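Alcohol oxidase (PDB 6F74) binds FAD and, as a VAO-type flavoprotein of the oxygen-dependent FAD-linked oxidoreductase family, probably oxidises its substrates with molecular oxygen. Local coordinates at residues 254-258 and 489-494; 437-441 and 534-540; 465-471 and 498-504; 473-479 and 493-497. All coordinates share one frame. Numbering follows the deposited sequence.

Contacts 2 and 3 share the seven-stranded antiparallel sheet, in which strand 498-503 lies between 467-472 and the outermost strand 435-440; their centres are about 13 Å apart. Contact 4 closes the connection between strands 467-472 and 498-503, and contact 1, centred about 7 Å from it, shares Trp493 and Arg494 and joins this connection to the FAD-binding region. Contacts 1 and 3 are the most widely separated, at about 20 Å between centres. Along the chain come 254-258, 437-441, 465-471, 473-479, 489-497, 498-504 and 534-540. Trp493 touches Leu439 and Val499, so sheet, connection and FAD-binding region meet around it; its side chain lies about 4 Å from that of Tyr540 (nearest atoms), which bonds the flavin.

Contact 1: 254-258 and 489-494; sequences GLGAD and LHPAWR
Between 254-258 and 489-494 the fit is one of leucine knobs in hollows, with a salt bridge beside them. Gly254 leaves the preceding helix with positive phi (107°), Leu255 is extended, and 256-258 turn into a weakly bonded helical start. Opposite, Leu489 and His490 are extended, then 491-494 adopt helical angles, with Trp493 N bonded to His490 O and Arg494 N to Pro491 O. The backbones stay apart, nearest at Ala257 and Leu489 (CA-CA 7.2 Å).

Leu489 (chi1 m, chi2 t) sets its two methyls in the hollow lined by Leu255 CB, Ala257 CB and the Asp258 carboxylate: CD2 is 3.8 Å from Ala257 CB, CD1 4.0 Å from Leu255 CB and 3.2 Å from Asp258 OD2. Leu255 (chi1 m, chi2 -149°) fills the adjoining gap by setting CD1 on the indole of Trp493 (chi1 m, chi2 113°), 3.7 Å from the centroid of its six-membered ring and 11° off the normal, a CH-pi contact.

Arg494 (chi1 m, chi2 m, chi3 t) folds its guanidinium back to Asp258 (chi1 m), whose OD2 accepts from Arg494 NH2 (2.8 Å) and NH1 (3.0 Å). Asp258 OD1 turns to Ser487 and Arg288, and Arg494 NH1 also binds Val478 O. This joins the FAD-binding region to the loop before strand 498-503. Beside the leucine-alanine-indole patch the buried carboxylate meets two arginines and a serine hydroxyl, so its charge is compensated.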
loop_
_atom_site.group_PDB
_atom_site.type_symbol
_atom_site.label_atom_id
_atom_site.label_comp_id
_atom_site.label_asym_id
_atom_site.label_seq_id
_atom_site.Cartn_x
_atom_site.Cartn_y
_atom_site.Cartn_z
ATOM N N GLY A 254 -11.611 10.987 6.401
ATOM C CA GLY A 254 -11.313 9.708 7.054
ATOM C C GLY A 254 -10.444 8.797 6.222
ATOM O O GLY A 254 -10.392 8.897 4.998
ATOM N N LEU A 255 -9.754 7.889 6.902
ATOM C CA LEU A 255 -8.956 6.887 6.209
ATOM C C LEU A 255 -9.854 5.917 5.449
ATOM O O LEU A 255 -11.036 5.786 5.740
ATOM C CB LEU A 255 -8.067 6.083 7.161
ATOM C CG LEU A 255 -6.633 6.526 7.548
ATOM C CD1 LEU A 255 -5.768 5.318 7.810
ATOM C CD2 LEU A 255 -5.897 7.415 6.586
ATOM N N GLY A 256 -9.245 5.226 4.486
ATOM C CA GLY A 256 -9.950 4.301 3.605
ATOM C C GLY A 256 -10.729 3.229 4.347
ATOM O O GLY A 256 -11.879 2.936 4.044
ATOM N N ALA A 257 -10.094 2.664 5.343
ATOM C CA ALA A 257 -10.739 1.655 6.197
ATOM C C ALA A 257 -12.031 2.148 6.783
ATOM O O ALA A 257 -12.974 1.380 6.908
ATOM C CB ALA A 257 -9.821 1.226 7.313
ATOM N N ASP A 258 -12.079 3.418 7.150
ATOM C CA ASP A 258 -13.283 3.998 7.728
ATOM C C ASP A 258 -14.337 4.463 6.730
ATOM O O ASP A 258 -15.411 4.840 7.136
ATOM C CB ASP A 258 -12.901 5.114 8.722
ATOM C CG ASP A 258 -12.289 4.568 10.005
ATOM O OD1 ASP A 258 -12.505 3.360 10.324
ATOM O OD2 ASP A 258 -11.619 5.361 10.697
ATOM N N LEU A 489 -9.000 0.229 13.092
ATOM C CA LEU A 489 -7.771 0.931 12.742
ATOM C C LEU A 489 -6.878 1.041 13.950
ATOM O O LEU A 489 -7.340 1.356 15.044
ATOM C CB LEU A 489 -8.031 2.337 12.182
ATOM C CG LEU A 489 -8.338 2.463 10.686
ATOM C CD1 LEU A 489 -8.786 3.870 10.389
ATOM C CD2 LEU A 489 -7.117 2.124 9.835
ATOM N N HIS A 490 -5.590 0.774 13.730
ATOM C CA HIS A 490 -4.537 0.984 14.742
ATOM C C HIS A 490 -4.810 2.276 15.527
ATOM O O HIS A 490 -4.971 3.340 14.919
ATOM C CB HIS A 490 -3.186 1.075 14.041
ATOM C CG HIS A 490 -2.004 0.856 14.937
ATOM N ND1 HIS A 490 -1.812 1.552 16.117
ATOM C CD2 HIS A 490 -0.912 0.080 14.770
ATOM C CE1 HIS A 490 -0.675 1.154 16.669
ATOM N NE2 HIS A 490 -0.100 0.277 15.858
ATOM N N PRO A 491 -4.930 2.184 16.875
ATOM C CA PRO A 491 -5.131 3.372 17.718
ATOM C C PRO A 491 -4.233 4.596 17.402
ATOM O O PRO A 491 -4.710 5.743 17.428
ATOM C CB PRO A 491 -4.813 2.850 19.110
ATOM C CG PRO A 491 -5.194 1.414 19.067
ATOM C CD PRO A 491 -4.902 0.954 17.681
ATOM N N ALA A 492 -2.955 4.350 17.121
ATOM C CA ALA A 492 -2.015 5.429 16.826
ATOM C C ALA A 492 -2.475 6.375 15.707
ATOM O O ALA A 492 -2.141 7.546 15.722
ATOM C CB ALA A 492 -0.645 4.860 16.507
ATOM N N TRP A 493 -3.270 5.879 14.758
ATOM C CA TRP A 493 -3.852 6.765 13.726
ATOM C C TRP A 493 -4.664 7.904 14.327
ATOM O O TRP A 493 -4.726 8.991 13.752
ATOM C CB TRP A 493 -4.784 6.001 12.792
ATOM C CG TRP A 493 -4.083 5.213 11.762
ATOM C CD1 TRP A 493 -4.054 3.860 11.664
ATOM C CD2 TRP A 493 -3.347 5.726 10.659
ATOM N NE1 TRP A 493 -3.343 3.492 10.553
ATOM C CE2 TRP A 493 -2.872 4.620 9.937
ATOM C CE3 TRP A 493 -3.023 7.012 10.220
ATOM C CZ2 TRP A 493 -2.100 4.758 8.769
ATOM C CZ3 TRP A 493 -2.253 7.146 9.059
ATOM C CH2 TRP A 493 -1.801 6.021 8.356
ATOM N N ARG A 494 -5.274 7.644 15.484
ATOM C CA ARG A 494 -6.130 8.605 16.110
ATOM C C ARG A 494 -5.362 9.731 16.817
ATOM O O ARG A 494 -5.985 10.704 17.210
ATOM C CB ARG A 494 -7.103 7.930 17.101
ATOM C CG ARG A 494 -7.857 6.703 16.557
ATOM C CD ARG A 494 -8.515 7.008 15.225
ATOM N NE ARG A 494 -9.393 5.932 14.798
ATOM C CZ ARG A 494 -9.995 5.850 13.605
ATOM N NH1 ARG A 494 -9.854 6.797 12.691
ATOM N NH2 ARG A 494 -10.758 4.794 13.324
#

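Contact 2: 437-441 and 534-540. With FAD (flavin-adenine dinucleotide), chain I.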
loop_
_atom_site.group_PDB
_atom_site.type_symbol
_atom_site.label_atom_id
_atom_site.label_comp_id
_atom_site.label_asym_id
_atom_site.label_seq_id
_atom_site.Cartn_x
_atom_site.Cartn_y
_atom_site.Cartn_z
ATOM N N SER A 437 7.956 2.437 8.252
ATOM C CA SER A 437 7.031 3.555 8.457
ATOM C C SER A 437 6.748 3.706 9.942
ATOM O O SER A 437 6.781 2.724 10.722
ATOM C CB SER A 437 5.739 3.412 7.647
ATOM O OG SER A 437 5.075 2.166 7.819
ATOM N N ARG A 438 6.564 4.964 10.327
ATOM C CA ARG A 438 6.300 5.315 11.699
ATOM C C ARG A 438 5.298 6.453 11.768
ATOM O O ARG A 438 5.515 7.535 11.202
ATOM C CB ARG A 438 7.579 5.687 12.425
ATOM C CG ARG A 438 7.414 5.666 13.947
ATOM C CD ARG A 438 7.348 4.251 14.472
ATOM N NE ARG A 438 7.057 4.177 15.898
ATOM C CZ ARG A 438 6.641 3.067 16.527
ATOM N NH1 ARG A 438 6.455 1.915 15.862
ATOM N NH2 ARG A 438 6.406 3.113 17.837
ATOM N N LEU A 439 4.177 6.180 12.424
ATOM C CA LEU A 439 3.200 7.207 12.717
ATOM C C LEU A 439 3.815 8.100 13.800
ATOM O O LEU A 439 4.420 7.590 14.750
ATOM C CB LEU A 439 1.883 6.601 13.170
ATOM C CG LEU A 439 0.884 6.141 12.088
ATOM C CD1 LEU A 439 1.466 5.027 11.205
ATOM C CD2 LEU A 439 -0.371 5.634 12.794
ATOM N N ILE A 440 3.687 9.413 13.635
ATOM C CA ILE A 440 4.294 10.405 14.545
ATOM C C ILE A 440 3.222 11.220 15.273
ATOM O O ILE A 440 2.435 11.920 14.628
ATOM C CB ILE A 440 5.209 11.384 13.780
ATOM C CG1 ILE A 440 6.232 10.628 12.933
ATOM C CG2 ILE A 440 5.923 12.316 14.730
ATOM C CD1 ILE A 440 7.119 9.642 13.668
ATOM N N ASN A 441 3.213 11.117 16.609
ATOM C CA ASN A 441 2.298 11.906 17.465
ATOM C C ASN A 441 2.911 13.296 17.756
ATOM O O ASN A 441 4.136 13.428 17.802
ATOM C CB ASN A 441 2.001 11.158 18.770
ATOM C CG ASN A 441 3.252 10.887 19.587
ATOM O OD1 ASN A 441 4.206 10.312 19.083
ATOM N ND2 ASN A 441 3.258 11.339 20.848
ATOM N N ALA A 534 9.291 8.370 18.037
ATOM C CA ALA A 534 7.886 8.139 18.425
ATOM C C ALA A 534 7.651 6.716 18.927
ATOM O O ALA A 534 7.190 5.869 18.173
ATOM C CB ALA A 534 6.961 8.454 17.264
ATOM N N PRO A 535 7.942 6.448 20.227
ATOM C CA PRO A 535 7.921 5.057 20.700
ATOM C C PRO A 535 6.553 4.498 21.047
ATOM O O PRO A 535 6.425 3.298 21.236
ATOM C CB PRO A 535 8.833 5.094 21.929
ATOM C CG PRO A 535 8.638 6.470 22.478
ATOM C CD PRO A 535 8.351 7.372 21.300
ATOM N N ASN A 536 5.531 5.346 21.115
ATOM C CA ASN A 536 4.208 4.935 21.590
ATOM C C ASN A 536 3.174 4.782 20.512
ATOM O O ASN A 536 2.013 4.636 20.835
ATOM C CB ASN A 536 3.720 5.983 22.609
ATOM C CG ASN A 536 4.686 6.136 23.768
ATOM O OD1 ASN A 536 5.282 5.137 24.246
ATOM N ND2 ASN A 536 4.848 7.368 24.239
ATOM N N THR A 537 3.583 4.788 19.241
ATOM C CA THR A 537 2.653 4.798 18.118
ATOM C C THR A 537 2.633 3.457 17.359
ATOM O O THR A 537 2.110 2.464 17.853
ATOM C CB THR A 537 2.982 5.987 17.190
ATOM O OG1 THR A 537 4.339 5.905 16.758
ATOM C CG2 THR A 537 2.801 7.331 17.959
ATOM N N GLY A 538 3.239 3.392 16.180
ATOM C CA GLY A 538 3.178 2.211 15.334
ATOM C C GLY A 538 3.570 2.614 13.921
ATOM O O GLY A 538 4.122 3.705 13.680
ATOM N N GLY A 539 3.318 1.689 12.999
ATOM C CA GLY A 539 3.659 1.861 11.599
ATOM C C GLY A 539 2.437 1.583 10.769
ATOM O O GLY A 539 1.346 1.359 11.305
ATOM N N TYR A 540 2.656 1.582 9.452
ATOM C CA TYR A 540 1.618 1.417 8.440
ATOM C C TYR A 540 1.900 0.137 7.635
ATOM O O TYR A 540 2.850 0.092 6.855
ATOM C CB TYR A 540 1.623 2.622 7.501
ATOM C CG TYR A 540 0.592 2.566 6.404
ATOM C CD1 TYR A 540 -0.691 2.082 6.644
ATOM C CD2 TYR A 540 0.878 3.028 5.131
ATOM C CE1 TYR A 540 -1.655 2.049 5.647
ATOM C CE2 TYR A 540 -0.085 2.973 4.107
ATOM C CZ TYR A 540 -1.354 2.495 4.384
ATOM O OH TYR A 540 -2.307 2.440 3.371
HETATM P PA FAD I . -2.664 -6.948 -4.041
HETATM O O1A FAD I . -1.173 -7.251 -4.163
HETATM O O2A FAD I . -3.540 -7.462 -5.140
HETATM O O5B FAD I . -3.141 -7.516 -2.647
HETATM C C5B FAD I . -2.620 -6.969 -1.467
HETATM C C4B FAD I . -2.996 -7.866 -0.301
HETATM O O4B FAD I . -4.410 -7.834 -0.198
HETATM C C3B FAD I . -2.635 -9.323 -0.436
HETATM O O3B FAD I . -2.457 -9.842 0.888
HETATM C C2B FAD I . -3.875 -9.968 -1.003
HETATM O O2B FAD I . -4.100 -11.323 -0.595
HETATM C C1B FAD I . -4.966 -9.125 -0.399
HETATM N N9A FAD I . -6.183 -8.966 -1.203
HETATM C C8A FAD I . -6.305 -8.279 -2.347
HETATM N N7A FAD I . -7.575 -8.310 -2.793
HETATM C C5A FAD I . -8.272 -9.019 -1.910
HETATM C C6A FAD I . -9.678 -9.408 -1.803
HETATM N N6A FAD I . -10.515 -8.991 -2.781
HETATM N N1A FAD I . -10.040 -10.169 -0.737
HETATM C C2A FAD I . -9.137 -10.548 0.203
HETATM N N3A FAD I . -7.824 -10.202 0.174
HETATM C C4A FAD I . -7.360 -9.445 -0.853
HETATM N N1 FAD I . -1.286 2.909 -0.637
HETATM C C2 FAD I . -1.774 4.046 -0.092
HETATM O O2 FAD I . -2.259 4.001 1.067
HETATM N N3 FAD I . -1.782 5.216 -0.763
HETATM C C4 FAD I . -1.275 5.341 -2.001
HETATM O O4 FAD I . -1.267 6.431 -2.612
HETATM C C4X FAD I . -0.704 4.149 -2.663
HETATM N N5 FAD I . -0.173 4.216 -3.900
HETATM C C5X FAD I . 0.336 3.103 -4.484
HETATM C C6 FAD I . 0.863 3.186 -5.772
HETATM C C7 FAD I . 1.377 2.076 -6.420
HETATM C C7M FAD I . 1.929 2.349 -7.798
HETATM C C8 FAD I . 1.355 0.752 -5.736
HETATM C C8M FAD I . 1.855 -0.527 -6.393
HETATM C C9 FAD I . 0.852 0.669 -4.441
HETATM C C9A FAD I . 0.326 1.789 -3.774
HETATM N N10 FAD I . -0.226 1.734 -2.464
HETATM C C10 FAD I . -0.740 2.902 -1.885
HETATM C "C1'" FAD I . -0.207 0.506 -1.635
HETATM C "C2'" FAD I . -1.423 -0.356 -1.554
HETATM O "O2'" FAD I . -2.290 0.226 -0.583
HETATM C "C3'" FAD I . -1.022 -1.752 -1.065
HETATM O "O3'" FAD I . 0.060 -2.295 -1.843
HETATM C "C4'" FAD I . -2.201 -2.715 -1.073
HETATM O "O4'" FAD I . -1.776 -3.996 -0.598
HETATM C "C5'" FAD I . -2.807 -2.837 -2.463
HETATM O "O5'" FAD I . -3.908 -3.728 -2.447
HETATM P P FAD I . -4.154 -4.468 -3.825
HETATM O O1P FAD I . -4.149 -3.469 -4.948
HETATM O O2P FAD I . -5.338 -5.352 -3.618
HETATM O O3P FAD I . -2.790 -5.335 -3.916
#
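Tyr540 belongs to the FAD pocket, and this contact ties the segment leading to it to the edge strand 435-440. Tyr540 OH donates to FAD O2 at 2.8 Å, meeting the pyrimidine end of the flavin, and its backbone Tyr540 N bonds Ser437 OG (3.0 Å), which also binds Glu543. Two residues further along the strand, Leu439 N bonds Gly538 O at 2.8 Å, and Thr537 OG1 donates to Leu439 O at 2.6 Å. The type I turn from Ala534 to Thr537 is gripped by Arg438, whose NE and NH2 both bond Ala534 O (2.8 and 2.9 Å), with Gly538 CA over one guanidinium face, 3.3 Å from Arg438 NH1. A CB on Gly539 would lie 2.7 Å from Ser437 O, a clash that glycine avoids. Residues 534-540 follow helix 512-533, which also packs on Arg438. Strand 435-440 pairs on its other edge with 498-503, and Leu439 touches Ala492, Trp493 and Ser496.

Contact 3: 465-471 and 498-504; sequences VSSNVVL and FVMISGQ
Six backbone hydrogen bonds join 467-471 to 498-503. They come in hydrogen-bonded pairs: Val469 N to Ile501 O and Ile501 N to Val469 O (both 2.8 Å), Leu471 N to Val499 O (2.9 Å) and Val499 N to Leu471 O (3.1 Å), and Ser467 N to Gly503 O (3.0 Å) with Gly503 N to Ser467 O (2.9 Å). Between them Asn468-Ser502 and Val470-Met500 are non-hydrogen-bonded pairs, CA-CA 4.5 and 4.9 Å. The strands run antiparallel, their axes at 166° and 4.7 Å apart, with extended backbones throughout.

On the face of Asn468 and Ser502, Ser502 OG (chi1 t) donates to Asn468 OD1 at 2.8 Å, and a water donates to Asn468 OD1 (2.8 Å) and Ile501 O (3.1 Å). Val470 and Met500 continue this face towards helices 328-346 and 512-533, and Val470 CG1 lies 4.1 Å from Phe498 CD2.

The other face carries Leu471, Val499, Val469 and Ile501, plus Ser467, whose OG bonds Gly503 O weakly (3.2 Å). Leu471 (chi1 m, chi2 p) swings CD1 over the neighbouring strand, 3.4 Å from Ile501 CD1 and 4.0 Å from Val499 CB, and also touches His246, an FAD-binding residue.

Strands 349-356 and 435-440 flank this pair in the seven-stranded antiparallel sheet. The pair's chemistry implies a two-sided element: polar pairing and helix packing on one face, and at its Leu471 end an apolar surface towards the flavin site on the other.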
loop_
_atom_site.group_PDB
_atom_site.type_symbol
_atom_site.label_atom_id
_atom_site.label_comp_id
_atom_site.label_asym_id
_atom_site.label_seq_id
_atom_site.Cartn_x
_atom_site.Cartn_y
_atom_site.Cartn_z
ATOM N N VAL A 465 21.634 6.469 -1.369
ATOM C CA VAL A 465 20.371 7.161 -1.553
ATOM C C VAL A 465 19.344 6.596 -0.595
ATOM O O VAL A 465 19.100 5.388 -0.579
ATOM C CB VAL A 465 19.812 7.053 -2.980
ATOM C CG1 VAL A 465 18.554 7.938 -3.106
ATOM C CG2 VAL A 465 20.875 7.519 -3.975
ATOM N N SER A 466 18.757 7.487 0.199
ATOM C CA SER A 466 17.714 7.165 1.124
ATOM C C SER A 466 16.491 7.999 0.712
ATOM O O SER A 466 16.548 9.242 0.642
ATOM C CB SER A 466 18.167 7.449 2.559
ATOM O OG SER A 466 19.191 6.536 2.960
ATOM N N SER A 467 15.389 7.309 0.438
ATOM C CA SER A 467 14.117 7.984 0.228
ATOM C C SER A 467 13.492 8.274 1.597
ATOM O O SER A 467 13.378 7.361 2.446
ATOM C CB SER A 467 13.176 7.081 -0.522
ATOM O OG SER A 467 12.952 5.928 0.302
ATOM N N ASN A 468 13.130 9.530 1.809
ATOM C CA ASN A 468 12.354 9.909 2.973
ATOM C C ASN A 468 11.074 10.594 2.499
ATOM O O ASN A 468 11.103 11.417 1.572
ATOM C CB ASN A 468 13.186 10.794 3.864
ATOM C CG ASN A 468 14.212 9.995 4.635
ATOM O OD1 ASN A 468 13.839 9.270 5.572
ATOM N ND2 ASN A 468 15.502 10.093 4.235
ATOM N N VAL A 469 9.954 10.212 3.095
ATOM C CA VAL A 469 8.656 10.681 2.645
ATOM C C VAL A 469 7.821 11.001 3.875
ATOM O O VAL A 469 7.809 10.221 4.875
ATOM C CB VAL A 469 7.918 9.628 1.791
ATOM C CG1 VAL A 469 6.566 10.156 1.273
ATOM C CG2 VAL A 469 8.795 9.151 0.630
ATOM N N VAL A 470 7.135 12.147 3.793
ATOM C CA VAL A 470 6.146 12.577 4.770
ATOM C C VAL A 470 4.730 12.385 4.212
ATOM O O VAL A 470 4.436 12.917 3.157
ATOM C CB VAL A 470 6.328 14.057 5.117
ATOM C CG1 VAL A 470 5.220 14.536 6.031
ATOM C CG2 VAL A 470 7.632 14.239 5.861
ATOM N N LEU A 471 3.877 11.637 4.930
ATOM C CA LEU A 471 2.482 11.406 4.523
ATOM C C LEU A 471 1.579 12.183 5.461
ATOM O O LEU A 471 1.214 11.709 6.540
ATOM C CB LEU A 471 2.150 9.918 4.583
ATOM C CG LEU A 471 2.999 8.960 3.748
ATOM C CD1 LEU A 471 4.360 8.809 4.370
ATOM C CD2 LEU A 471 2.291 7.613 3.693
ATOM N N PHE A 498 0.607 12.565 10.876
ATOM C CA PHE A 498 1.384 12.183 9.723
ATOM C C PHE A 498 2.233 10.944 9.958
ATOM O O PHE A 498 2.397 10.486 11.078
ATOM C CB PHE A 498 2.247 13.356 9.239
ATOM C CG PHE A 498 3.405 13.710 10.134
ATOM C CD1 PHE A 498 3.249 14.643 11.158
ATOM C CD2 PHE A 498 4.672 13.188 9.906
ATOM C CE1 PHE A 498 4.316 14.988 11.963
ATOM C CE2 PHE A 498 5.745 13.551 10.702
ATOM C CZ PHE A 498 5.572 14.444 11.734
ATOM N N VAL A 499 2.730 10.399 8.849
ATOM C CA VAL A 499 3.600 9.241 8.832
ATOM C C VAL A 499 4.930 9.634 8.209
ATOM O O VAL A 499 4.975 10.404 7.259
ATOM C CB VAL A 499 2.976 8.088 8.037
ATOM C CG1 VAL A 499 3.841 6.831 8.143
ATOM C CG2 VAL A 499 1.562 7.803 8.552
ATOM N N MET A 500 6.018 9.116 8.779
ATOM C CA MET A 500 7.344 9.190 8.143
ATOM C C MET A 500 7.647 7.824 7.576
ATOM O O MET A 500 7.465 6.804 8.263
ATOM C CB MET A 500 8.427 9.589 9.138
ATOM C CG MET A 500 8.263 11.008 9.658
ATOM S SD MET A 500 9.276 11.466 11.060
ATOM C CE MET A 500 10.892 11.642 10.340
ATOM N N ILE A 501 8.045 7.798 6.310
ATOM C CA ILE A 501 8.539 6.602 5.645
ATOM C C ILE A 501 9.983 6.863 5.220
ATOM O O ILE A 501 10.294 7.908 4.661
ATOM C CB ILE A 501 7.687 6.270 4.421
ATOM C CG1 ILE A 501 6.266 5.977 4.890
ATOM C CG2 ILE A 501 8.253 5.088 3.654
ATOM C CD1 ILE A 501 5.282 5.602 3.812
ATOM N N SER A 502 10.863 5.922 5.527
ATOM C CA SER A 502 12.276 6.003 5.133
ATOM C C SER A 502 12.666 4.665 4.532
ATOM O O SER A 502 12.292 3.630 5.044
ATOM C CB SER A 502 13.145 6.340 6.335
ATOM O OG SER A 502 14.506 6.539 5.970
ATOM N N GLY A 503 13.407 4.671 3.439
ATOM C CA GLY A 503 13.751 3.395 2.766
ATOM C C GLY A 503 15.009 3.500 1.919
ATOM O O GLY A 503 15.546 4.591 1.731
ATOM N N GLN A 504 15.467 2.347 1.418
ATOM C CA GLN A 504 16.578 2.273 0.461
ATOM C C GLN A 504 16.279 1.183 -0.542
ATOM O O GLN A 504 15.543 0.247 -0.256
ATOM C CB GLN A 504 17.911 1.896 1.138
ATOM C CG GLN A 504 18.144 2.578 2.450
ATOM C CD GLN A 504 19.513 2.264 3.063
ATOM O OE1 GLN A 504 19.726 2.521 4.240
ATOM N NE2 GLN A 504 20.427 1.688 2.276
HETATM O O HOH W 1 11.409 9.898 6.786
#

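Contact 4: 473-479 and 493-497; sequences VSGGQVF and WRVSP
Phe479 (chi1 m, chi2 6°) lays one ring face on the Arg494 carbonyl, CD1 to Arg494 O 3.1 Å, and brings its edge to Trp493 O, CE1 to O 3.4 Å. Its CZ reaches Pro497 CD at 4.0 Å. The contact closes the long connection between the antiparallel neighbours 467-472 and 498-503 of the seven-stranded sheet, folding the start of the short helix 477-480 onto the residues that lead back into the sheet.

The backbones come nearest at Gly475-Pro497 (CA-CA 4.2 Å) and Phe479-Arg494 (4.4 Å). Gly475 and Gly476, both with positive phi, turn the chain, Gly476 taking the N-cap position. Just before them, Ser474 N bonds Pro497 O (2.9 Å), and Ser474 OG, with chi1 t, lies 2.9 Å from Trp493 O and 2.9 Å from Ser496 O.

Trp493 (chi1 m, chi2 113°) packs along the turn: Ser474 CB meets its edge, 3.8 Å from CE3, Val473 CG2 is 4.3 Å from its CZ3, and Val478 CG1 sits 4.2 Å from its CB. Val473 also touches the FAD-binding His246, which places this closure beside the flavin site. Arg494 forms a salt bridge with Asp258 of the FAD-binding region, and its NH1 also bonds Val478 O at 2.7 Å.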
loop_
_atom_site.group_PDB
_atom_site.type_symbol
_atom_site.label_atom_id
_atom_site.label_comp_id
_atom_site.label_asym_id
_atom_site.label_seq_id
_atom_site.Cartn_x
_atom_site.Cartn_y
_atom_site.Cartn_z
ATOM N N VAL A 473 -1.416 12.772 6.185
ATOM C CA VAL A 473 -2.663 12.124 5.746
ATOM C C VAL A 473 -3.625 11.788 6.845
ATOM O O VAL A 473 -4.671 11.285 6.559
ATOM C CB VAL A 473 -2.384 10.847 4.916
ATOM C CG1 VAL A 473 -1.559 11.185 3.684
ATOM C CG2 VAL A 473 -1.684 9.792 5.738
ATOM N N SER A 474 -3.292 12.067 8.094
ATOM C CA SER A 474 -4.190 11.788 9.195
ATOM C C SER A 474 -4.550 13.136 9.816
ATOM O O SER A 474 -4.519 14.140 9.111
ATOM C CB SER A 474 -3.573 10.805 10.169
ATOM O OG SER A 474 -4.414 10.537 11.289
ATOM N N GLY A 475 -4.909 13.167 11.093
ATOM C CA GLY A 475 -5.478 14.353 11.694
ATOM C C GLY A 475 -6.924 14.513 11.260
ATOM O O GLY A 475 -7.485 13.630 10.626
ATOM N N GLY A 476 -7.525 15.645 11.602
ATOM C CA GLY A 476 -8.899 15.980 11.172
ATOM C C GLY A 476 -9.910 14.865 11.395
ATOM O O GLY A 476 -10.148 14.451 12.529
ATOM N N GLN A 477 -10.513 14.381 10.312
ATOM C CA GLN A 477 -11.600 13.400 10.426
ATOM C C GLN A 477 -11.074 12.043 10.901
ATOM O O GLN A 477 -11.784 11.312 11.578
ATOM C CB GLN A 477 -12.368 13.257 9.116
ATOM C CG GLN A 477 -13.661 12.447 9.179
ATOM C CD GLN A 477 -14.681 13.054 10.111
ATOM O OE1 GLN A 477 -14.945 14.257 10.067
ATOM N NE2 GLN A 477 -15.236 12.220 10.993
ATOM N N VAL A 478 -9.809 11.742 10.611
ATOM C CA VAL A 478 -9.201 10.497 11.081
ATOM C C VAL A 478 -9.148 10.467 12.610
ATOM O O VAL A 478 -9.387 9.413 13.225
ATOM C CB VAL A 478 -7.790 10.250 10.498
ATOM C CG1 VAL A 478 -7.270 8.877 10.930
ATOM C CG2 VAL A 478 -7.796 10.325 8.975
ATOM N N PHE A 479 -8.844 11.619 13.213
ATOM C CA PHE A 479 -8.869 11.772 14.671
ATOM C C PHE A 479 -10.304 11.639 15.177
ATOM O O PHE A 479 -10.594 10.866 16.082
ATOM C CB PHE A 479 -8.285 13.140 15.066
ATOM C CG PHE A 479 -6.765 13.225 15.011
ATOM C CD1 PHE A 479 -5.966 12.188 14.522
ATOM C CD2 PHE A 479 -6.137 14.390 15.427
ATOM C CE1 PHE A 479 -4.590 12.297 14.489
ATOM C CE2 PHE A 479 -4.742 14.512 15.377
ATOM C CZ PHE A 479 -3.970 13.463 14.922
ATOM N N TRP A 493 -3.270 5.879 14.758
ATOM C CA TRP A 493 -3.852 6.765 13.726
ATOM C C TRP A 493 -4.664 7.904 14.327
ATOM O O TRP A 493 -4.726 8.991 13.752
ATOM C CB TRP A 493 -4.784 6.001 12.792
ATOM C CG TRP A 493 -4.083 5.213 11.762
ATOM C CD1 TRP A 493 -4.054 3.860 11.664
ATOM C CD2 TRP A 493 -3.347 5.726 10.659
ATOM N NE1 TRP A 493 -3.343 3.492 10.553
ATOM C CE2 TRP A 493 -2.872 4.620 9.937
ATOM C CE3 TRP A 493 -3.023 7.012 10.220
ATOM C CZ2 TRP A 493 -2.100 4.758 8.769
ATOM C CZ3 TRP A 493 -2.253 7.146 9.059
ATOM C CH2 TRP A 493 -1.801 6.021 8.356
ATOM N N ARG A 494 -5.274 7.644 15.484
ATOM C CA ARG A 494 -6.130 8.605 16.110
ATOM C C ARG A 494 -5.362 9.731 16.817
ATOM O O ARG A 494 -5.985 10.704 17.210
ATOM C CB ARG A 494 -7.103 7.930 17.101
ATOM C CG ARG A 494 -7.857 6.703 16.557
ATOM C CD ARG A 494 -8.515 7.008 15.225
ATOM N NE ARG A 494 -9.393 5.932 14.798
ATOM C CZ ARG A 494 -9.995 5.850 13.605
ATOM N NH1 ARG A 494 -9.854 6.797 12.691
ATOM N NH2 ARG A 494 -10.758 4.794 13.324
ATOM N N VAL A 495 -4.046 9.578 17.009
ATOM C CA VAL A 495 -3.200 10.626 17.619
ATOM C C VAL A 495 -2.083 11.149 16.724
ATOM O O VAL A 495 -1.468 12.147 17.066
ATOM C CB VAL A 495 -2.621 10.182 19.006
ATOM C CG1 VAL A 495 -3.741 9.888 19.996
ATOM C CG2 VAL A 495 -1.693 8.978 18.912
ATOM N N SER A 496 -1.848 10.511 15.576
ATOM C CA SER A 496 -0.705 10.841 14.726
ATOM C C SER A 496 -1.171 11.503 13.436
ATOM O O SER A 496 -1.870 10.869 12.642
ATOM C CB SER A 496 0.093 9.574 14.426
ATOM O OG SER A 496 0.344 8.872 15.642
ATOM N N PRO A 497 -0.816 12.778 13.222
ATOM C CA PRO A 497 -1.341 13.452 12.035
ATOM C C PRO A 497 -0.608 13.100 10.757
ATOM O O PRO A 497 -1.159 13.307 9.674
ATOM C CB PRO A 497 -1.197 14.942 12.359
ATOM C CG PRO A 497 -0.221 15.035 13.473
ATOM C CD PRO A 497 -0.091 13.694 14.112
#